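Local coordinates for exopolyphosphatase-related protein (Archaeoglobus fulgidus, PDB 3LLV), which probably binds NAD(P) through this N-terminal Rossmann-fold TrkA-N domain, while the complete protein is tentatively assigned a role in nucleic acid binding, at residues Tyr9-Ser14 with Ala73-Gly78; Ile54-Asp59 with Asp81-Lys86; Ser61-Leu66 with Lys89-Val94; Asp96-Val101 with Gly116-Val121. All blocks are in the same frame, centred on the assembly; numbering follows the deposited sequence.

Contact 1. Residues Tyr9-Ser14 with Ala73-Gly78; sequences YIVIGS and AVLITG
Ile12 lays CD1 against CG1 of Val74, 3.6 Å away, the two side chains crossing obliquely on the face of the sheet that also carries Ile10 and Ile76. Strands 9-12 and 73-76 are the parallel neighbours at the middle of the Rossmann fold, where its two halves meet. Their axes approach to 4.7 Å and diverge by only 14°. Bonds from Ile10 N to Ala73 O, from Leu75 N to Ile10 O and from Ile12 N to Leu75 O join them in the usual parallel pattern. Branched aliphatic residues suit a strand pair covered on both faces: Ile12 and Val74 meet Ile87 and Leu91 of helix 81-94, while Val11, whose CG2 lies 4.1 Å from Leu75 CD1, faces Val22 of helix 16-27. Past the strands Thr77 takes over the pairing. Its OG1 sits between the backbone N and the carbonyl carbon (chi1 73°) and donates to Ile12 O over 2.9 Å, tilted out of the carbonyl plane, while Thr77 N bonds the same oxygen. Thr77 CG2 lies 4.0 Å from Val11 CG1. An alanine here would probably leave Ile12 O without its hydroxyl donor and open a gap beside Val11 CG1. Glycine suits position 13, at phi 100°, because a beta-carbon there would press on Ile12 O and collide with Thr77 OG1. A water accepts from Gly78 N at 2.8 Å and gives a weak bond to Ile12 O at 3.4 Å.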
loop_
_atom_site.group_PDB
_atom_site.type_symbol
_atom_site.label_atom_id
_atom_site.label_comp_id
_atom_site.label_asym_id
_atom_site.label_seq_id
_atom_site.Cartn_x
_atom_site.Cartn_y
_atom_site.Cartn_z
ATOM N N TYR A 9 -10.193 -0.963 1.520
ATOM C CA TYR A 9 -8.731 -0.851 1.468
ATOM C C TYR A 9 -8.244 -0.826 0.028
ATOM O O TYR A 9 -8.783 -1.534 -0.841
ATOM C CB TYR A 9 -8.036 -1.976 2.258
ATOM C CG TYR A 9 -8.371 -1.965 3.726
ATOM C CD1 TYR A 9 -7.687 -1.130 4.624
ATOM C CD2 TYR A 9 -9.406 -2.762 4.219
ATOM C CE1 TYR A 9 -8.024 -1.107 5.988
ATOM C CE2 TYR A 9 -9.746 -2.742 5.572
ATOM C CZ TYR A 9 -9.054 -1.912 6.446
ATOM O OH TYR A 9 -9.401 -1.893 7.778
ATOM N N ILE A 10 -7.265 0.032 -0.226
ATOM C CA ILE A 10 -6.589 0.068 -1.509
ATOM C C ILE A 10 -5.129 -0.276 -1.311
ATOM O O ILE A 10 -4.426 0.370 -0.534
ATOM C CB ILE A 10 -6.740 1.429 -2.203
ATOM C CG1 ILE A 10 -8.215 1.665 -2.534
ATOM C CG2 ILE A 10 -5.881 1.489 -3.481
ATOM C CD1 ILE A 10 -8.473 3.022 -3.079
ATOM N N VAL A 11 -4.687 -1.322 -2.005
ATOM C CA VAL A 11 -3.306 -1.800 -1.864
ATOM C C VAL A 11 -2.517 -1.484 -3.116
ATOM O O VAL A 11 -2.739 -2.070 -4.178
ATOM C CB VAL A 11 -3.247 -3.308 -1.549
ATOM C CG1 VAL A 11 -1.775 -3.806 -1.444
ATOM C CG2 VAL A 11 -3.985 -3.610 -0.280
ATOM N N ILE A 12 -1.556 -0.573 -2.966
ATOM C CA ILE A 12 -0.722 -0.144 -4.057
ATOM C C ILE A 12 0.569 -0.919 -3.943
ATOM O O ILE A 12 1.203 -0.944 -2.874
ATOM C CB ILE A 12 -0.478 1.385 -4.014
ATOM C CG1 ILE A 12 -1.823 2.129 -4.185
ATOM C CG2 ILE A 12 0.573 1.795 -5.046
ATOM C CD1 ILE A 12 -1.720 3.612 -3.876
ATOM N N GLY A 13 0.952 -1.557 -5.040
ATOM C CA GLY A 13 2.140 -2.406 -5.085
ATOM C C GLY A 13 1.646 -3.836 -4.951
ATOM O O GLY A 13 1.084 -4.218 -3.911
ATOM N N SER A 14 1.841 -4.613 -5.992
ATOM C CA SER A 14 1.403 -5.997 -5.963
ATOM C C SER A 14 2.598 -6.940 -5.948
ATOM O O SER A 14 2.602 -7.998 -6.600
ATOM C CB SER A 14 0.419 -6.275 -7.100
ATOM O OG SER A 14 -0.812 -5.625 -6.825
ATOM N N ALA A 73 -8.155 2.826 4.546
ATOM C CA ALA A 73 -6.756 3.143 4.348
ATOM C C ALA A 73 -6.275 2.777 2.957
ATOM O O ALA A 73 -6.762 1.812 2.335
ATOM C CB ALA A 73 -5.860 2.472 5.438
ATOM N N VAL A 74 -5.312 3.571 2.475
ATOM C CA VAL A 74 -4.554 3.256 1.296
ATOM C C VAL A 74 -3.213 2.731 1.792
ATOM O O VAL A 74 -2.554 3.389 2.597
ATOM C CB VAL A 74 -4.358 4.510 0.422
ATOM C CG1 VAL A 74 -3.371 4.230 -0.740
ATOM C CG2 VAL A 74 -5.709 5.005 -0.107
ATOM N N LEU A 75 -2.818 1.558 1.298
ATOM C CA LEU A 75 -1.591 0.903 1.754
ATOM C C LEU A 75 -0.566 0.980 0.620
ATOM O O LEU A 75 -0.777 0.442 -0.462
ATOM C CB LEU A 75 -1.866 -0.544 2.170
ATOM C CG LEU A 75 -3.045 -0.778 3.103
ATOM C CD1 LEU A 75 -3.052 -2.250 3.474
ATOM C CD2 LEU A 75 -2.980 0.099 4.360
ATOM N N ILE A 76 0.521 1.707 0.862
ATOM C CA ILE A 76 1.545 1.885 -0.171
ATOM C C ILE A 76 2.644 0.897 0.211
ATOM O O ILE A 76 3.391 1.130 1.182
ATOM C CB ILE A 76 2.037 3.354 -0.228
ATOM C CG1 ILE A 76 0.875 4.291 -0.616
ATOM C CG2 ILE A 76 3.203 3.487 -1.251
ATOM C CD1 ILE A 76 1.164 5.770 -0.425
ATOM N N THR A 77 2.739 -0.208 -0.546
ATOM C CA THR A 77 3.505 -1.388 -0.089
ATOM C C THR A 77 4.729 -1.744 -0.925
ATOM O O THR A 77 5.411 -2.722 -0.617
ATOM C CB THR A 77 2.607 -2.662 -0.018
ATOM O OG1 THR A 77 2.334 -3.097 -1.350
ATOM C CG2 THR A 77 1.330 -2.382 0.669
ATOM N N GLY A 78 5.008 -0.987 -1.988
ATOM C CA GLY A 78 6.144 -1.282 -2.864
ATOM C C GLY A 78 7.479 -1.100 -2.169
ATOM O O GLY A 78 7.576 -0.429 -1.137
HETATM O O HOH W 1 3.885 1.005 -3.550
#

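Contact 2. Residues Ile54-Asp59 with Asp81-Lys86; sequences IADPTD and DEFNLK
Pro57 and Thr58 fill the two central positions of a type I beta turn, closed by Asp59 N bonding Asp56 O, that abuts the first turns of helix 81-94 with Thr58 CA 6.0 Å from Lys86 CA. Phe83 carries most of the contact from the helix. Its CG stands anti to the backbone N (chi1 -161°), and the far end of the ring meets the turn: Phe83 CE1 lies 3.6 Å from Thr58 CG2 and Phe83 CE2 3.9 Å from Pro57 CG, both side chains crossing the phenylalanine at about a right angle. Thr58 CG2 also touches Lys86 CB at 3.9 Å, so the lysine lends its aliphatic base while its amine leads away. In the Rossmann fold this turn follows strand 51-54 and the helix follows strand 73-76, so the meeting lies at the C-terminal ends of the strands, the side where such domains usually bind their dinucleotide. Asp56 adds an Asx turn at the start of the beta turn. Its OD1 accepts from Thr58 N at 3.0 Å and from Thr58 OG1 at 2.9 Å, both donors arriving above the same face of the carboxylate. A valine in place of Thr58 would leave Asp56 OD1 with only the backbone N of these two donors, and the carboxylate would probably be less firmly fixed. Pro57, with its restricted phi of -75°, suits the first central position, and Asp59 ends the loop as N-cap of helix 60-65.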
loop_
_atom_site.group_PDB
_atom_site.type_symbol
_atom_site.label_atom_id
_atom_site.label_comp_id
_atom_site.label_asym_id
_atom_site.label_seq_id
_atom_site.Cartn_x
_atom_site.Cartn_y
_atom_site.Cartn_z
ATOM N N ILE A 54 -4.807 -2.220 -13.364
ATOM C CA ILE A 54 -3.559 -1.704 -13.914
ATOM C C ILE A 54 -3.659 -0.193 -13.904
ATOM O O ILE A 54 -4.540 0.377 -14.538
ATOM C CB ILE A 54 -3.322 -2.185 -15.369
ATOM C CG1 ILE A 54 -3.125 -3.710 -15.449
ATOM C CG2 ILE A 54 -2.145 -1.428 -16.042
ATOM C CD1 ILE A 54 -3.490 -4.302 -16.817
ATOM N N ALA A 55 -2.768 0.460 -13.169
ATOM C CA ALA A 55 -2.747 1.909 -13.109
ATOM C C ALA A 55 -1.364 2.379 -12.683
ATOM O O ALA A 55 -0.626 1.642 -12.028
ATOM C CB ALA A 55 -3.777 2.406 -12.111
ATOM N N ASP A 56 -1.019 3.597 -13.089
ATOM C CA ASP A 56 0.187 4.253 -12.609
ATOM C C ASP A 56 -0.168 4.982 -11.315
ATOM O O ASP A 56 -0.904 5.959 -11.369
ATOM C CB ASP A 56 0.689 5.231 -13.669
ATOM C CG ASP A 56 1.955 5.983 -13.239
ATOM O OD1 ASP A 56 2.354 5.924 -12.059
ATOM O OD2 ASP A 56 2.556 6.646 -14.114
ATOM N N PRO A 57 0.349 4.521 -10.143
ATOM C CA PRO A 57 -0.061 5.110 -8.870
ATOM C C PRO A 57 0.546 6.493 -8.576
ATOM O O PRO A 57 0.356 7.046 -7.487
ATOM C CB PRO A 57 0.374 4.060 -7.831
ATOM C CG PRO A 57 1.582 3.428 -8.441
ATOM C CD PRO A 57 1.289 3.392 -9.946
ATOM N N THR A 58 1.259 7.052 -9.553
ATOM C CA THR A 58 1.647 8.460 -9.464
ATOM C C THR A 58 0.716 9.336 -10.325
ATOM O O THR A 58 0.862 10.546 -10.387
ATOM C CB THR A 58 3.148 8.680 -9.808
ATOM O OG1 THR A 58 3.353 8.515 -11.212
ATOM C CG2 THR A 58 4.024 7.715 -9.066
ATOM N N ASP A 59 -0.292 8.719 -10.923
ATOM C CA ASP A 59 -1.245 9.409 -11.781
ATOM C C ASP A 59 -2.389 9.972 -10.925
ATOM O O ASP A 59 -3.221 9.230 -10.444
ATOM C CB ASP A 59 -1.701 8.409 -12.881
ATOM C CG ASP A 59 -2.852 8.907 -13.758
ATOM O OD1 ASP A 59 -3.254 10.092 -13.683
ATOM O OD2 ASP A 59 -3.347 8.082 -14.568
ATOM N N ASP A 81 11.543 3.248 -2.219
ATOM C CA ASP A 81 11.256 4.485 -1.464
ATOM C C ASP A 81 10.946 5.670 -2.364
ATOM O O ASP A 81 9.970 6.387 -2.140
ATOM C CB ASP A 81 12.412 4.855 -0.521
ATOM C CG ASP A 81 12.507 3.943 0.688
ATOM O OD1 ASP A 81 11.565 3.150 0.909
ATOM O OD2 ASP A 81 13.526 4.015 1.440
ATOM N N GLU A 82 11.762 5.891 -3.386
ATOM C CA GLU A 82 11.563 7.098 -4.195
ATOM C C GLU A 82 10.221 7.051 -4.919
ATOM O O GLU A 82 9.509 8.060 -4.974
ATOM C CB GLU A 82 12.742 7.348 -5.130
ATOM C CG GLU A 82 14.014 7.828 -4.365
ATOM C CD GLU A 82 13.736 8.979 -3.374
ATOM O OE1 GLU A 82 13.117 10.001 -3.779
ATOM O OE2 GLU A 82 14.152 8.868 -2.190
ATOM N N PHE A 83 9.855 5.865 -5.390
ATOM C CA PHE A 83 8.568 5.665 -6.033
ATOM C C PHE A 83 7.407 5.839 -5.071
ATOM O O PHE A 83 6.406 6.499 -5.402
ATOM C CB PHE A 83 8.496 4.300 -6.750
ATOM C CG PHE A 83 7.409 4.214 -7.783
ATOM C CD1 PHE A 83 7.334 5.149 -8.822
ATOM C CD2 PHE A 83 6.476 3.180 -7.746
ATOM C CE1 PHE A 83 6.333 5.065 -9.777
ATOM C CE2 PHE A 83 5.465 3.089 -8.714
ATOM C CZ PHE A 83 5.397 4.028 -9.720
ATOM N N ASN A 84 7.551 5.296 -3.862
ATOM C CA ASN A 84 6.502 5.411 -2.849
ATOM C C ASN A 84 6.255 6.874 -2.458
ATOM O O ASN A 84 5.129 7.257 -2.184
ATOM C CB ASN A 84 6.865 4.587 -1.598
ATOM C CG ASN A 84 6.681 3.096 -1.808
ATOM O OD1 ASN A 84 6.326 2.633 -2.898
ATOM N ND2 ASN A 84 6.950 2.328 -0.759
ATOM N N LEU A 85 7.308 7.693 -2.462
ATOM C CA LEU A 85 7.158 9.093 -2.085
ATOM C C LEU A 85 6.362 9.802 -3.179
ATOM O O LEU A 85 5.454 10.601 -2.894
ATOM C CB LEU A 85 8.535 9.748 -1.839
ATOM C CG LEU A 85 8.509 11.168 -1.307
ATOM C CD1 LEU A 85 7.884 11.201 0.108
ATOM C CD2 LEU A 85 9.920 11.715 -1.234
ATOM N N LYS A 86 6.676 9.473 -4.436
ATOM C CA LYS A 86 5.939 10.024 -5.568
ATOM C C LYS A 86 4.472 9.618 -5.517
ATOM O O LYS A 86 3.579 10.450 -5.800
ATOM C CB LYS A 86 6.581 9.587 -6.874
ATOM C CG LYS A 86 7.829 10.362 -7.218
ATOM C CD LYS A 86 8.444 9.798 -8.492
ATOM C CE LYS A 86 9.351 10.806 -9.176
ATOM N NZ LYS A 86 10.453 11.266 -8.286
#

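Contact 3. Residues Ser61-Leu66 with Lys89-Val94; sequences SFYRSL and KALRSV
Tyr63 and Leu91 mark the nearest backbone approach of two helical segments, 61-65 and 89-94, their CA atoms 6.5 Å apart; the axes come within 9.1 Å and cross at -49°. Tyr63 carries much of the packing between them. Leu91 crosses it at about a right angle; with its CG anti to the backbone N (chi1 -179°), CD1 reaches over one face of the ring, 4.0 Å from the centroid and 19° off the normal, a CH-pi contact shifted toward Tyr63 CD1. Phe62 CD2 lies over the opposite face, so the tyrosine ring is sandwiched between hydrocarbon groups. At its edge, near the ring plane, Ala90 CB is 4.1 Å from Tyr63 CE2, and the small residue lets the helix come this near. The ring's polar tip is also provided for, since the buried OH bonds Pro57 O. Further along, Val94 packs CG1 4.0 Å from Tyr63 CB and 3.8 Å from Arg64 CG. The arginine chain, extended from CG to NE, runs slantwise past Val94 and places its guanidinium with one face over Val94 CG2; an arginine suits this outer position because its methylenes pack while its charged end remains near the surface. Ser65 OG turns back to bond Phe62 O of its own helix. Helices 60-65 and 81-94 serve successive beta-alpha-beta crossovers, into and out of strand 73-76, and this oblique side-by-side packing on one face of the parallel sheet belongs to the Rossmann fold.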
loop_
_atom_site.group_PDB
_atom_site.type_symbol
_atom_site.label_atom_id
_atom_site.label_comp_id
_atom_site.label_asym_id
_atom_site.label_seq_id
_atom_site.Cartn_x
_atom_site.Cartn_y
_atom_site.Cartn_z
ATOM N N SER A 61 -4.994 11.567 -11.821
ATOM C CA SER A 61 -6.306 11.294 -12.401
ATOM C C SER A 61 -6.833 9.917 -12.007
ATOM O O SER A 61 -8.052 9.724 -11.924
ATOM C CB SER A 61 -6.283 11.415 -13.923
ATOM O OG SER A 61 -5.955 12.734 -14.318
ATOM N N PHE A 62 -5.928 8.962 -11.771
ATOM C CA PHE A 62 -6.366 7.669 -11.257
ATOM C C PHE A 62 -7.076 7.832 -9.914
ATOM O O PHE A 62 -8.183 7.310 -9.712
ATOM C CB PHE A 62 -5.199 6.674 -11.121
ATOM C CG PHE A 62 -5.604 5.404 -10.445
ATOM C CD1 PHE A 62 -6.438 4.466 -11.083
ATOM C CD2 PHE A 62 -5.203 5.158 -9.155
ATOM C CE1 PHE A 62 -6.827 3.307 -10.417
ATOM C CE2 PHE A 62 -5.577 3.993 -8.511
ATOM C CZ PHE A 62 -6.405 3.075 -9.140
ATOM N N TYR A 63 -6.463 8.591 -9.009
ATOM C CA TYR A 63 -7.072 8.824 -7.692
ATOM C C TYR A 63 -8.376 9.577 -7.776
ATOM O O TYR A 63 -9.309 9.295 -7.023
ATOM C CB TYR A 63 -6.094 9.503 -6.721
ATOM C CG TYR A 63 -4.915 8.612 -6.481
ATOM C CD1 TYR A 63 -5.083 7.325 -5.933
ATOM C CD2 TYR A 63 -3.639 9.020 -6.827
ATOM C CE1 TYR A 63 -3.989 6.483 -5.749
ATOM C CE2 TYR A 63 -2.545 8.189 -6.633
ATOM C CZ TYR A 63 -2.724 6.925 -6.104
ATOM O OH TYR A 63 -1.616 6.117 -5.966
ATOM N N ARG A 64 -8.466 10.475 -8.748
ATOM C CA ARG A 64 -9.700 11.220 -8.997
ATOM C C ARG A 64 -10.838 10.347 -9.550
ATOM O O ARG A 64 -12.019 10.716 -9.411
ATOM C CB ARG A 64 -9.428 12.415 -9.923
ATOM C CG ARG A 64 -8.507 13.439 -9.295
ATOM C CD ARG A 64 -8.470 14.746 -10.074
ATOM N NE ARG A 64 -7.560 15.697 -9.432
ATOM C CZ ARG A 64 -7.838 16.442 -8.370
ATOM N NH1 ARG A 64 -9.035 16.408 -7.785
ATOM N NH2 ARG A 64 -6.904 17.251 -7.894
ATOM N N SER A 65 -10.500 9.201 -10.146
ATOM C CA SER A 65 -11.506 8.272 -10.654
ATOM C C SER A 65 -12.082 7.351 -9.572
ATOM O O SER A 65 -13.112 6.721 -9.785
ATOM C CB SER A 65 -10.944 7.451 -11.824
ATOM O OG SER A 65 -10.030 6.458 -11.384
ATOM N N LEU A 66 -11.423 7.286 -8.414
ATOM C CA LEU A 66 -11.881 6.424 -7.309
ATOM C C LEU A 66 -12.768 7.174 -6.325
ATOM O O LEU A 66 -12.645 8.394 -6.166
ATOM C CB LEU A 66 -10.687 5.838 -6.557
ATOM C CG LEU A 66 -9.696 4.939 -7.303
ATOM C CD1 LEU A 66 -8.485 4.692 -6.414
ATOM C CD2 LEU A 66 -10.344 3.617 -7.724
ATOM N N LYS A 89 2.731 11.590 -2.710
ATOM C CA LYS A 89 2.502 12.989 -3.076
ATOM C C LYS A 89 1.351 13.127 -4.075
ATOM O O LYS A 89 0.565 14.069 -3.962
ATOM C CB LYS A 89 3.787 13.591 -3.639
ATOM C CG LYS A 89 4.809 13.889 -2.515
ATOM C CD LYS A 89 6.148 14.411 -3.054
ATOM C CE LYS A 89 7.131 14.609 -1.914
ATOM N NZ LYS A 89 8.492 15.000 -2.371
ATOM N N ALA A 90 1.273 12.208 -5.047
ATOM C CA ALA A 90 0.154 12.170 -6.012
ATOM C C ALA A 90 -1.178 11.984 -5.277
ATOM O O ALA A 90 -2.157 12.725 -5.509
ATOM C CB ALA A 90 0.351 11.042 -7.072
ATOM N N LEU A 91 -1.203 10.996 -4.387
ATOM C CA LEU A 91 -2.365 10.725 -3.572
ATOM C C LEU A 91 -2.778 11.963 -2.802
ATOM O O LEU A 91 -3.935 12.367 -2.864
ATOM C CB LEU A 91 -2.093 9.550 -2.607
ATOM C CG LEU A 91 -3.280 9.187 -1.715
ATOM C CD1 LEU A 91 -4.516 8.734 -2.523
ATOM C CD2 LEU A 91 -2.879 8.107 -0.681
ATOM N N ARG A 92 -1.826 12.564 -2.095
ATOM C CA ARG A 92 -2.106 13.724 -1.244
ATOM C C ARG A 92 -2.558 14.996 -1.986
ATOM O O ARG A 92 -3.238 15.876 -1.396
ATOM C CB ARG A 92 -0.911 13.967 -0.321
ATOM C CG ARG A 92 -0.873 12.984 0.818
ATOM C CD ARG A 92 -1.855 13.404 1.932
ATOM N NE ARG A 92 -1.938 12.354 2.956
ATOM C CZ ARG A 92 -2.774 11.323 2.926
ATOM N NH1 ARG A 92 -3.636 11.152 1.933
ATOM N NH2 ARG A 92 -2.709 10.399 3.865
ATOM N N SER A 93 -2.178 15.090 -3.260
ATOM C CA SER A 93 -2.617 16.200 -4.105
ATOM C C SER A 93 -4.120 16.104 -4.385
ATOM O O SER A 93 -4.748 17.101 -4.733
ATOM C CB SER A 93 -1.836 16.230 -5.413
ATOM O OG SER A 93 -2.343 15.257 -6.311
ATOM N N VAL A 94 -4.683 14.903 -4.217
ATOM C CA VAL A 94 -6.110 14.612 -4.456
ATOM C C VAL A 94 -6.934 14.423 -3.172
ATOM O O VAL A 94 -8.082 14.884 -3.113
ATOM C CB VAL A 94 -6.279 13.340 -5.347
ATOM C CG1 VAL A 94 -7.759 12.990 -5.571
ATOM C CG2 VAL A 94 -5.571 13.538 -6.706
#

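Contact 4. Residues Asp96-Val101 with Gly116-Val121; sequences DVYAIV and GANLVV
Tyr98 lies across Asn118, stacked, with ring and amide planes 28° apart. Asn118 CB is over one face of the ring, 3.6 Å from the centroid, in a CH-pi contact. Tyr98 CG stands anti to the backbone N (chi1 -165°), and the ring extends from there over the neighbouring segment at the start of strands 99-103 and 119-122, the two parallel strands of a beta-alpha-beta crossover through helix 109-114. At the ring's edge, Leu119 CD1 comes close to Tyr98 OH, 3.2 Å away. A long aromatic suits this place because it can reach two neighbours, Asn118 by its face and Leu119 by its edge. Beyond it the strand axes cross at -26°. Leu119 and Ile100 pair on one face, and Ile100 CG2 also touches Val121 CG2 at 3.7 Å; Ile100 and Val121 are beta-branched, which suits the extended backbone. The backbone pairing begins loosely, Ala99 O receiving only weak bonds from Asn118 N and Leu119 N, then firms up with Val101 N to Leu119 O at 3.0 Å and Val121 N to Val101 O at 2.8 Å. Before the strand, Gly116 ends helix 109-114 in a Schellman motif at positive phi, a conformation in which a beta-carbon would jam against the preceding carbonyl. Arg92 of helix 81-94 ties both approaches, its NE bonding Gly116 O and its NH2 Val97 O. On the face toward helices 81-94 and 109-114, Val101 CG2 packs 3.7 Å from Ala117 CB.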
loop_
_atom_site.group_PDB
_atom_site.type_symbol
_atom_site.label_atom_id
_atom_site.label_comp_id
_atom_site.label_asym_id
_atom_site.label_seq_id
_atom_site.Cartn_x
_atom_site.Cartn_y
_atom_site.Cartn_z
ATOM N N ASP A 96 -7.065 13.434 1.360
ATOM C CA ASP A 96 -6.471 13.203 2.680
ATOM C C ASP A 96 -6.661 11.767 3.208
ATOM O O ASP A 96 -6.377 11.494 4.390
ATOM C CB ASP A 96 -6.962 14.253 3.693
ATOM C CG ASP A 96 -8.407 14.029 4.131
ATOM O OD1 ASP A 96 -9.079 13.125 3.587
ATOM O OD2 ASP A 96 -8.871 14.802 5.010
ATOM N N VAL A 97 -7.134 10.861 2.344
ATOM C CA VAL A 97 -7.443 9.506 2.779
ATOM C C VAL A 97 -6.278 8.895 3.579
ATOM O O VAL A 97 -5.105 9.044 3.205
ATOM C CB VAL A 97 -7.865 8.595 1.594
ATOM C CG1 VAL A 97 -6.748 8.528 0.510
ATOM C CG2 VAL A 97 -8.254 7.198 2.121
ATOM N N TYR A 98 -6.585 8.240 4.692
ATOM C CA TYR A 98 -5.537 7.690 5.548
ATOM C C TYR A 98 -4.592 6.769 4.754
ATOM O O TYR A 98 -5.063 5.910 3.991
ATOM C CB TYR A 98 -6.226 6.910 6.644
ATOM C CG TYR A 98 -5.363 6.567 7.819
ATOM C CD1 TYR A 98 -5.307 7.405 8.924
ATOM C CD2 TYR A 98 -4.622 5.384 7.842
ATOM C CE1 TYR A 98 -4.534 7.091 10.018
ATOM C CE2 TYR A 98 -3.853 5.045 8.967
ATOM C CZ TYR A 98 -3.814 5.915 10.036
ATOM O OH TYR A 98 -3.044 5.605 11.154
ATOM N N ALA A 99 -3.279 6.987 4.901
ATOM C CA ALA A 99 -2.280 6.213 4.144
ATOM C C ALA A 99 -1.218 5.645 5.061
ATOM O O ALA A 99 -0.731 6.334 5.980
ATOM C CB ALA A 99 -1.628 7.063 3.057
ATOM N N ILE A 100 -0.882 4.374 4.833
ATOM C CA ILE A 100 0.202 3.736 5.587
ATOM C C ILE A 100 1.219 3.366 4.537
ATOM O O ILE A 100 0.882 2.734 3.541
ATOM C CB ILE A 100 -0.261 2.473 6.304
ATOM C CG1 ILE A 100 -1.444 2.783 7.245
ATOM C CG2 ILE A 100 0.938 1.832 7.051
ATOM C CD1 ILE A 100 -2.008 1.541 7.928
ATOM N N VAL A 101 2.467 3.780 4.752
ATOM C CA VAL A 101 3.455 3.687 3.690
ATOM C C VAL A 101 4.673 2.920 4.149
ATOM O O VAL A 101 5.191 3.187 5.222
ATOM C CB VAL A 101 3.878 5.101 3.248
ATOM C CG1 VAL A 101 4.712 5.032 1.976
ATOM C CG2 VAL A 101 2.635 5.974 3.060
ATOM N N GLY A 116 2.825 13.580 4.175
ATOM C CA GLY A 116 1.458 13.227 4.538
ATOM C C GLY A 116 1.161 11.765 4.842
ATOM O O GLY A 116 -0.013 11.377 4.894
ATOM N N ALA A 117 2.187 10.935 5.037
ATOM C CA ALA A 117 1.943 9.556 5.500
ATOM C C ALA A 117 1.400 9.615 6.919
ATOM O O ALA A 117 2.070 10.206 7.793
ATOM C CB ALA A 117 3.231 8.723 5.464
ATOM N N ASN A 118 0.222 9.021 7.155
ATOM C CA ASN A 118 -0.312 8.911 8.526
ATOM C C ASN A 118 0.540 7.999 9.384
ATOM O O ASN A 118 0.803 8.286 10.561
ATOM C CB ASN A 118 -1.748 8.426 8.551
ATOM C CG ASN A 118 -2.699 9.376 7.842
ATOM O OD1 ASN A 118 -3.475 10.137 8.473
ATOM N ND2 ASN A 118 -2.653 9.347 6.544
ATOM N N LEU A 119 0.965 6.886 8.796
ATOM C CA LEU A 119 1.863 5.947 9.457
ATOM C C LEU A 119 2.907 5.489 8.450
ATOM O O LEU A 119 2.601 5.319 7.272
ATOM C CB LEU A 119 1.129 4.726 9.982
ATOM C CG LEU A 119 0.170 4.953 11.143
ATOM C CD1 LEU A 119 -0.567 3.651 11.501
ATOM C CD2 LEU A 119 0.896 5.518 12.392
ATOM N N VAL A 120 4.127 5.321 8.948
ATOM C CA VAL A 120 5.217 4.736 8.203
ATOM C C VAL A 120 5.531 3.335 8.750
ATOM O O VAL A 120 5.699 3.159 9.961
ATOM C CB VAL A 120 6.437 5.661 8.223
ATOM C CG1 VAL A 120 7.715 4.907 7.768
ATOM C CG2 VAL A 120 6.161 6.877 7.357
ATOM N N VAL A 121 5.599 2.344 7.862
ATOM C CA VAL A 121 6.089 1.023 8.242
ATOM C C VAL A 121 7.532 0.968 7.748
ATOM O O VAL A 121 7.768 0.855 6.550
ATOM C CB VAL A 121 5.242 -0.079 7.599
ATOM C CG1 VAL A 121 5.926 -1.469 7.715
ATOM C CG2 VAL A 121 3.850 -0.117 8.240
#

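How the contacts relate
Contacts 1 and 4 are joints of one parallel sheet, their centres about 10 Å apart, separated by the pairing of strands 73-76 and 99-103: Val74 N is 2.8 Å from Tyr98 O and Ile76 N 2.9 Å from Ile100 O. Contacts 2 and 3, with centres about 11 Å apart, share helix 81-94, which lies over the face bearing Ile12 and Val74. Asn84 of that helix links contact 2 to contact 1, its ND2 2.9 Å from Gly78 O. The ends of the strands in contact 1, where Ser14 N bonds Asp36, lie where Rossmann domains usually bind a dinucleotide; contact 2 flanks that region.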